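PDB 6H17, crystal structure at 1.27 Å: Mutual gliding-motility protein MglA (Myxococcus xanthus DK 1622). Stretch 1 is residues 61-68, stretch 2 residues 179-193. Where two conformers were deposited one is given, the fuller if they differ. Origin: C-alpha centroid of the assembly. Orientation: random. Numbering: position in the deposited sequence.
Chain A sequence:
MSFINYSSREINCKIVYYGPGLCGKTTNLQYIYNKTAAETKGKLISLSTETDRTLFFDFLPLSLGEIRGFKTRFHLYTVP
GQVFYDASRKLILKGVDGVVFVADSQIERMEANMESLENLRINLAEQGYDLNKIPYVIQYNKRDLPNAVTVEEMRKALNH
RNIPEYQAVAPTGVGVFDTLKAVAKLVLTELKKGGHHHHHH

Stretch 1 61-68: PLSLGEIR
Stretch 2 (179-193) TLKAVAKLVLTELKK

Stretch 2 is alpha-helical, the helix beginning earlier in the chain. Phi/psi values stay close to -63/-42 from Thr-179 through Leu-191, and the i to i+4 ladder is regular, with Ala-184 N to Leu-180 O at 2.9 Å, Leu-188 N to Ala-184 O at 2.9 Å and Lys-192 N to Leu-188 O at 3.0 Å. Lys-193 N makes a weak bond to Thr-189 O at 3.2 Å and an ordinary hydrogen bond to Glu-190 O at 3.0 Å; psi of Lys-192 is -21°.

Residues 61-68 are mostly extended. Pro-61 (-90/142) and Leu-62 (-144/153) end a strand, and Ser-63 (-100/124) continues in similar conformation. Leu-64 breaks the pattern at -121/-124, after which Gly-65 (-75/174), Glu-66 (-121/145), Ile-67 (-106/124) and Arg-68 (-56/133) are again extended. The segment runs in the same general direction as the helix, as the register demonstrates: CA-CA distances are 7.2 Å for Leu-64 to Ala-184, 7.3 Å for Gly-65 to Leu-188 and 7.1 Å for Ile-67 to Lys-192. Three residue steps along the segment, Leu-64 to Ile-67, thus match eight along the helix, Ala-184 to Lys-192. No direct hydrogen bond links the stretches; the 410 Å² buried between them, both sides summed, is largely apolar.

The helix face is built from residues spaced by four, Leu-180, Ala-184 and Leu-188, whose CA-to-CB bonds all point toward the segment. Leu-180 (chi1 t, chi2 p) receives two leucines, both m,t and both directed toward the helix: Leu-62 CD1 lies 3.8 Å from Leu-180 CD2, and Leu-64 CD1 lies 4.1 Å from Leu-180 CD1. The same Leu-64 CD1 approaches Ala-184 CB at 3.7 Å, so this methyl packs against two successive turns.

At Gly-65 the backbone itself is the contact surface. Its CA sits 3.5 Å from Leu-188 CD1, and an ideally placed CB would fall 2.4 Å from Leu-188 CD1, a clash; the close approach therefore depends on the absence of a side chain. Leu-188 (m,t) uses its other methyl for Ile-67, with Leu-188 CD2 at 3.7 Å from Ile-67 CD1.

Ile-67 covers the C-terminal part of the contact. Its CA-to-CB bond points sideways, but with chi1 -57° and chi2 -63° the end of the side chain comes nearer the helix. Ile-67 CD1 also reaches Leu-191 CB at 4.2 Å and Lys-192 CG at 3.4 Å, the latter through the aliphatic part of the lysine.

The polar link is indirect. The CA-to-CB bond of Glu-66 points away, while its carbonyl faces the lysine, but Glu-66 O and Lys-192 NZ are 4.4 Å apart, too far for a direct bond. One water bridges them, donating to Glu-66 O at 3.0 Å and accepting from Lys-192 NZ at 3.1 Å. Lys-192 (chi1 m, chi2 t, chi3 -100°, chi4 -140°) thereby combines apolar packing with a solvent-mediated tether.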

# COMPACT_ATOMS: atom_id res chain seq x y z
N PRO A 61 -7.83 5.23 -8.49
CA PRO A 61 -7.82 4.17 -9.52
C PRO A 61 -6.81 4.44 -10.61
O PRO A 61 -6.62 5.58 -11.04
CB PRO A 61 -9.25 4.23 -10.06
CG PRO A 61 -9.73 5.60 -9.83
CD PRO A 61 -8.90 6.22 -8.72
N LEU A 62 -6.16 3.37 -11.08
CA LEU A 62 -5.10 3.47 -12.05
C LEU A 62 -5.13 2.30 -13.02
O LEU A 62 -5.55 1.20 -12.67
CB LEU A 62 -3.70 3.38 -11.38
CG LEU A 62 -3.32 4.44 -10.37
CD1 LEU A 62 -2.00 4.08 -9.71
CD2 LEU A 62 -3.20 5.80 -11.04
N SER A 63 -4.61 2.55 -14.21
CA SER A 63 -4.30 1.50 -15.17
C SER A 63 -2.81 1.23 -15.09
O SER A 63 -1.99 2.14 -15.25
CB SER A 63 -4.69 1.91 -16.58
OG SER A 63 -6.08 2.16 -16.68
N LEU A 64 -2.44 -0.03 -14.84
CA LEU A 64 -1.05 -0.44 -14.78
C LEU A 64 -0.91 -1.52 -15.87
O LEU A 64 -1.26 -1.26 -17.02
CB LEU A 64 -0.64 -0.77 -13.36
CG LEU A 64 -0.82 0.40 -12.36
CD1 LEU A 64 -0.73 -0.00 -10.91
CD2 LEU A 64 0.21 1.50 -12.66
N GLY A 65 -0.46 -2.70 -15.53
CA GLY A 65 -0.32 -3.74 -16.52
C GLY A 65 -1.65 -4.35 -16.94
O GLY A 65 -2.72 -4.10 -16.39
N GLU A 66 -1.54 -5.21 -17.93
CA GLU A 66 -2.68 -5.81 -18.59
C GLU A 66 -2.65 -7.32 -18.47
O GLU A 66 -1.59 -7.94 -18.43
CB GLU A 66 -2.56 -5.42 -20.07
CG GLU A 66 -3.76 -5.53 -20.94
CD GLU A 66 -3.48 -4.91 -22.30
OE1 GLU A 66 -4.34 -4.16 -22.80
OE2 GLU A 66 -2.38 -5.17 -22.85
N ILE A 67 -3.85 -7.90 -18.35
CA ILE A 67 -4.12 -9.32 -18.55
C ILE A 67 -4.84 -9.43 -19.89
O ILE A 67 -5.88 -8.79 -20.09
CB ILE A 67 -5.03 -9.86 -17.42
CG1 ILE A 67 -4.41 -9.61 -16.04
CG2 ILE A 67 -5.35 -11.32 -17.65
CD1 ILE A 67 -3.13 -10.33 -15.84
N ARG A 68 -4.30 -10.23 -20.81
CA ARG A 68 -4.85 -10.31 -22.16
C ARG A 68 -6.32 -10.68 -22.10
O ARG A 68 -6.70 -11.63 -21.41
CB ARG A 68 -4.08 -11.37 -22.94
CG ARG A 68 -4.73 -11.79 -24.24
CD ARG A 68 -4.25 -10.98 -25.41
NE ARG A 68 -3.88 -11.88 -26.50
CZ ARG A 68 -2.63 -12.12 -26.89
NH1 ARG A 68 -2.41 -12.97 -27.88
NH2 ARG A 68 -1.61 -11.51 -26.31
N THR A 179 8.07 1.21 -6.07
CA THR A 179 7.29 0.45 -5.08
C THR A 179 5.98 -0.00 -5.69
O THR A 179 5.60 -1.18 -5.58
CB THR A 179 7.03 1.33 -3.86
OG1 THR A 179 8.24 1.71 -3.20
CG2 THR A 179 6.15 0.64 -2.82
N LEU A 180 5.25 0.93 -6.30
CA LEU A 180 3.95 0.62 -6.89
C LEU A 180 4.08 -0.43 -7.99
O LEU A 180 3.29 -1.39 -8.04
CB LEU A 180 3.34 1.90 -7.45
CG LEU A 180 2.03 1.71 -8.25
CD1 LEU A 180 0.92 1.19 -7.34
CD2 LEU A 180 1.61 3.03 -8.90
N LYS A 181 5.02 -0.24 -8.90
CA LYS A 181 5.15 -1.16 -10.02
C LYS A 181 5.51 -2.54 -9.53
O LYS A 181 5.08 -3.54 -10.11
CB LYS A 181 6.17 -0.63 -11.02
CG LYS A 181 5.66 0.57 -11.79
CD LYS A 181 6.77 1.33 -12.51
CE LYS A 181 6.19 2.36 -13.48
NZ LYS A 181 4.69 2.42 -13.47
N ALA A 182 6.30 -2.64 -8.46
CA ALA A 182 6.67 -3.95 -7.93
C ALA A 182 5.45 -4.70 -7.41
O ALA A 182 5.25 -5.88 -7.73
CB ALA A 182 7.75 -3.82 -6.85
N VAL A 183 4.63 -4.05 -6.60
CA VAL A 183 3.47 -4.76 -6.06
C VAL A 183 2.45 -5.05 -7.15
O VAL A 183 1.82 -6.12 -7.15
CB VAL A 183 2.87 -4.03 -4.85
CG1 VAL A 183 2.10 -2.80 -5.26
CG2 VAL A 183 1.97 -5.00 -4.05
N ALA A 184 2.27 -4.14 -8.10
CA ALA A 184 1.31 -4.36 -9.17
C ALA A 184 1.70 -5.55 -10.03
O ALA A 184 0.85 -6.36 -10.42
CB ALA A 184 1.15 -3.11 -10.04
N LYS A 185 3.00 -5.71 -10.30
CA LYS A 185 3.46 -6.86 -11.07
C LYS A 185 3.21 -8.16 -10.31
O LYS A 185 2.80 -9.16 -10.91
CB LYS A 185 4.94 -6.69 -11.41
CG LYS A 185 5.54 -7.82 -12.24
CD LYS A 185 6.95 -7.48 -12.68
CE LYS A 185 7.50 -8.57 -13.58
NZ LYS A 185 8.96 -8.41 -13.84
N LEU A 186 3.45 -8.18 -8.99
CA LEU A 186 3.17 -9.38 -8.21
C LEU A 186 1.68 -9.73 -8.26
O LEU A 186 1.33 -10.91 -8.36
CB LEU A 186 3.61 -9.18 -6.76
CG LEU A 186 5.12 -9.09 -6.55
CD1 LEU A 186 5.41 -8.72 -5.09
CD2 LEU A 186 5.83 -10.36 -6.94
N VAL A 187 0.81 -8.73 -8.17
CA VAL A 187 -0.63 -8.97 -8.24
C VAL A 187 -1.01 -9.53 -9.61
O VAL A 187 -1.79 -10.49 -9.71
CB VAL A 187 -1.40 -7.68 -7.91
CG1 VAL A 187 -2.87 -7.82 -8.28
CG2 VAL A 187 -1.23 -7.33 -6.44
N LEU A 188 -0.48 -8.95 -10.68
CA LEU A 188 -0.80 -9.44 -12.02
C LEU A 188 -0.33 -10.88 -12.21
O LEU A 188 -1.02 -11.68 -12.85
CB LEU A 188 -0.18 -8.53 -13.07
CG LEU A 188 -0.87 -7.19 -13.28
CD1 LEU A 188 0.04 -6.29 -14.11
CD2 LEU A 188 -2.21 -7.33 -13.97
N THR A 189 0.86 -11.20 -11.71
CA THR A 189 1.35 -12.57 -11.84
C THR A 189 0.39 -13.55 -11.17
O THR A 189 0.13 -14.63 -11.71
CB THR A 189 2.76 -12.66 -11.24
OG1 THR A 189 3.66 -11.88 -12.03
CG2 THR A 189 3.24 -14.11 -11.20
N GLU A 190 -0.15 -13.18 -10.01
CA GLU A 190 -1.11 -14.05 -9.33
C GLU A 190 -2.39 -14.19 -10.14
O GLU A 190 -2.93 -15.30 -10.28
CB GLU A 190 -1.41 -13.55 -7.93
CG GLU A 190 -0.26 -13.72 -6.95
CD GLU A 190 0.34 -15.12 -6.98
OE1 GLU A 190 -0.42 -16.08 -6.75
OE2 GLU A 190 1.55 -15.25 -7.27
N LEU A 191 -2.90 -13.09 -10.71
CA LEU A 191 -4.08 -13.17 -11.56
C LEU A 191 -3.86 -14.16 -12.70
O LEU A 191 -4.73 -14.99 -12.99
CB LEU A 191 -4.39 -11.80 -12.14
CG LEU A 191 -5.07 -10.82 -11.20
CD1 LEU A 191 -5.13 -9.46 -11.86
CD2 LEU A 191 -6.46 -11.32 -10.83
N LYS A 192 -2.71 -14.07 -13.37
CA LYS A 192 -2.45 -14.96 -14.49
C LYS A 192 -2.35 -16.42 -14.06
O LYS A 192 -2.54 -17.31 -14.89
CB LYS A 192 -1.17 -14.53 -15.21
CG LYS A 192 -1.29 -13.14 -15.82
CD LYS A 192 -0.23 -12.87 -16.88
CE LYS A 192 0.93 -12.05 -16.34
NZ LYS A 192 1.38 -11.04 -17.34
N LYS A 193 -2.08 -16.68 -12.78
CA LYS A 193 -1.99 -18.05 -12.29
C LYS A 193 -3.38 -18.66 -12.16
O LYS A 193 -3.83 -19.39 -13.04
CB LYS A 193 -1.24 -18.12 -10.96
CG LYS A 193 0.25 -17.81 -11.06
CD LYS A 193 0.95 -17.98 -9.72
CE LYS A 193 2.44 -17.65 -9.83
O HOH W 1 1.04 -7.98 -17.09